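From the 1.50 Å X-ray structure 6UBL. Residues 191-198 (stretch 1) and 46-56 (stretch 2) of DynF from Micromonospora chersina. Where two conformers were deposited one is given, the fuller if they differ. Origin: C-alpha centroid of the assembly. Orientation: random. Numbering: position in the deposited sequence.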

# COMPACT_ATOMS: atom_id res chain seq x y z
N PRO A 191 0.28 -13.72 9.51
CA PRO A 191 0.66 -12.54 10.30
C PRO A 191 0.58 -12.82 11.79
O PRO A 191 -0.26 -13.59 12.25
CB PRO A 191 -0.36 -11.47 9.86
CG PRO A 191 -0.74 -11.90 8.45
CD PRO A 191 -0.77 -13.41 8.52
N VAL A 192 1.51 -12.23 12.53
CA VAL A 192 1.51 -12.31 13.99
C VAL A 192 0.61 -11.25 14.60
O VAL A 192 0.02 -11.47 15.66
CB VAL A 192 2.95 -12.13 14.50
CG1 VAL A 192 2.98 -12.02 16.02
CG2 VAL A 192 3.83 -13.26 14.00
N ALA A 193 0.50 -10.10 13.96
CA ALA A 193 -0.27 -8.98 14.45
C ALA A 193 -0.66 -8.12 13.26
O ALA A 193 -0.17 -8.32 12.14
CB ALA A 193 0.53 -8.16 15.48
N TYR A 194 -1.55 -7.17 13.51
CA TYR A 194 -1.96 -6.22 12.50
C TYR A 194 -1.86 -4.82 13.07
O TYR A 194 -2.30 -4.56 14.19
CB TYR A 194 -3.40 -6.50 12.05
CG TYR A 194 -3.56 -7.87 11.43
CD1 TYR A 194 -3.77 -8.99 12.22
CD2 TYR A 194 -3.46 -8.05 10.06
CE1 TYR A 194 -3.89 -10.25 11.68
CE2 TYR A 194 -3.58 -9.30 9.49
CZ TYR A 194 -3.80 -10.39 10.30
OH TYR A 194 -3.92 -11.64 9.73
N LEU A 195 -1.29 -3.91 12.28
CA LEU A 195 -1.35 -2.49 12.58
C LEU A 195 -2.69 -2.00 12.05
O LEU A 195 -2.97 -2.11 10.85
CB LEU A 195 -0.19 -1.80 11.87
CG LEU A 195 0.02 -0.29 12.03
CD1 LEU A 195 0.37 0.04 13.46
CD2 LEU A 195 1.12 0.14 11.08
N THR A 196 -3.54 -1.50 12.95
CA THR A 196 -4.89 -1.11 12.57
C THR A 196 -5.06 0.40 12.41
O THR A 196 -6.02 0.84 11.77
CB THR A 196 -5.92 -1.63 13.58
OG1 THR A 196 -5.61 -1.15 14.89
CG2 THR A 196 -5.95 -3.15 13.57
N SER A 197 -4.19 1.20 13.02
CA SER A 197 -4.20 2.64 12.77
C SER A 197 -2.87 3.22 13.19
O SER A 197 -2.15 2.65 14.01
CB SER A 197 -5.35 3.34 13.50
OG SER A 197 -5.09 3.40 14.88
N LEU A 198 -2.56 4.38 12.62
CA LEU A 198 -1.33 5.10 12.93
C LEU A 198 -1.58 6.57 12.61
O LEU A 198 -2.05 6.89 11.51
CB LEU A 198 -0.17 4.55 12.11
CG LEU A 198 1.22 5.04 12.53
CD1 LEU A 198 2.30 4.05 12.17
CD2 LEU A 198 1.48 6.39 11.86
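Stretch 2, residues 46-56: DTFAVPGVGEY

Stretch 2 forms a β-hairpin whose first strand, in its part from Asp46 to Val50, runs antiparallel to the strand that passes through Tyr194 and Leu198 and continues beyond, with 144° between their directions and a closest axial approach of 4.6 Å. Tyr194 and Ala49 form a hydrogen-bonded pair: Ala49 N donates to Tyr194 O (2.7 Å) and Tyr194 N to Ala49 O (2.8 Å). Beyond Leu195, opposite Phe48, the register shifts by one. Thr196 is the extra residue of this β-bulge, yet its N still reaches Thr47 O (2.9 Å), and Thr47 N closes on Ser197 O (3.0 Å), so the ladder continues to Leu198 and Asp46.

The side chains pack at the bulge and to both sides of it. At the bulge, Thr196 brings its CG2 to 3.9 Å from Ala49 CB, in contact with the alanine methyl, while its OG1 hydrogen-bonds to Glu55 OE1 (2.9 Å), reaching across to the hairpin's return strand. Beside the Tyr194 ring, Pro51, just past the strand, abuts its edge, with Pro51 CG 3.7 Å from Tyr194 CE1. On the face carrying Leu195 and Phe48, Leu195 CD1 rests over the notch formed by Asp46 CB (4.0 Å) and Phe48 CE1 (3.9 Å), and Leu198 CG packs 3.6 Å from Asp46 OD1. The turn at Gly52 and Val53 projects beyond the contact.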

# COMPACT_ATOMS: atom_id res chain seq x y z
N ASP A 46 0.31 4.41 17.55
CA ASP A 46 0.10 3.23 16.72
C ASP A 46 -0.79 2.25 17.48
O ASP A 46 -0.57 2.00 18.67
CB ASP A 46 1.40 2.47 16.46
CG ASP A 46 2.50 3.31 15.86
OD1 ASP A 46 2.41 4.56 15.85
OD2 ASP A 46 3.51 2.71 15.42
N THR A 47 -1.74 1.64 16.79
CA THR A 47 -2.57 0.61 17.40
C THR A 47 -2.32 -0.74 16.74
O THR A 47 -2.32 -0.86 15.50
CB THR A 47 -4.06 0.96 17.31
OG1 THR A 47 -4.29 2.18 18.04
CG2 THR A 47 -4.90 -0.16 17.89
N PHE A 48 -2.11 -1.77 17.57
CA PHE A 48 -1.78 -3.11 17.10
C PHE A 48 -2.84 -4.09 17.59
O PHE A 48 -3.20 -4.08 18.78
CB PHE A 48 -0.44 -3.61 17.67
CG PHE A 48 0.73 -2.72 17.37
CD1 PHE A 48 1.47 -2.87 16.21
CD2 PHE A 48 1.11 -1.75 18.29
CE1 PHE A 48 2.55 -2.05 15.95
CE2 PHE A 48 2.19 -0.93 18.03
CZ PHE A 48 2.91 -1.08 16.86
N ALA A 49 -3.34 -4.93 16.68
CA ALA A 49 -4.26 -6.00 17.04
C ALA A 49 -3.53 -7.34 16.97
O ALA A 49 -2.90 -7.66 15.95
CB ALA A 49 -5.46 -6.03 16.09
N VAL A 50 -3.58 -8.09 18.07
CA VAL A 50 -3.03 -9.44 18.11
C VAL A 50 -4.21 -10.42 18.14
O VAL A 50 -4.97 -10.44 19.12
CB VAL A 50 -2.12 -9.65 19.32
CG1 VAL A 50 -1.56 -11.07 19.31
CG2 VAL A 50 -0.99 -8.63 19.32
N PRO A 51 -4.41 -11.22 17.10
CA PRO A 51 -5.63 -12.03 17.01
C PRO A 51 -5.82 -12.92 18.22
O PRO A 51 -4.89 -13.60 18.66
CB PRO A 51 -5.41 -12.86 15.73
CG PRO A 51 -4.51 -12.01 14.90
CD PRO A 51 -3.59 -11.31 15.87
N GLY A 52 -7.04 -12.92 18.75
CA GLY A 52 -7.39 -13.73 19.90
C GLY A 52 -6.76 -13.30 21.20
O GLY A 52 -6.96 -13.98 22.21
N VAL A 53 -6.04 -12.18 21.22
CA VAL A 53 -5.25 -11.80 22.38
C VAL A 53 -5.65 -10.42 22.88
O VAL A 53 -6.08 -10.26 24.03
CB VAL A 53 -3.75 -11.90 22.06
CG1 VAL A 53 -2.90 -11.40 23.22
CG2 VAL A 53 -3.39 -13.33 21.67
N GLY A 54 -5.52 -9.41 22.03
CA GLY A 54 -5.89 -8.06 22.43
C GLY A 54 -5.56 -7.03 21.37
O GLY A 54 -5.11 -7.35 20.27
N GLU A 55 -5.84 -5.78 21.72
CA GLU A 55 -5.52 -4.62 20.89
C GLU A 55 -4.88 -3.58 21.79
O GLU A 55 -5.31 -3.37 22.92
CB GLU A 55 -6.77 -4.06 20.17
CG GLU A 55 -6.44 -3.12 18.98
CD GLU A 55 -7.48 -3.17 17.85
OE1 GLU A 55 -7.20 -2.62 16.77
OE2 GLU A 55 -8.56 -3.75 18.05
N TYR A 56 -3.82 -2.95 21.28
CA TYR A 56 -2.94 -2.13 22.10
C TYR A 56 -2.60 -0.84 21.37
O TYR A 56 -2.31 -0.85 20.17
CB TYR A 56 -1.65 -2.89 22.38
CG TYR A 56 -1.91 -4.28 22.93
CD1 TYR A 56 -2.28 -4.45 24.25
CD2 TYR A 56 -1.81 -5.40 22.12
CE1 TYR A 56 -2.53 -5.70 24.76
CE2 TYR A 56 -2.06 -6.67 22.62
CZ TYR A 56 -2.42 -6.81 23.95
OH TYR A 56 -2.67 -8.06 24.47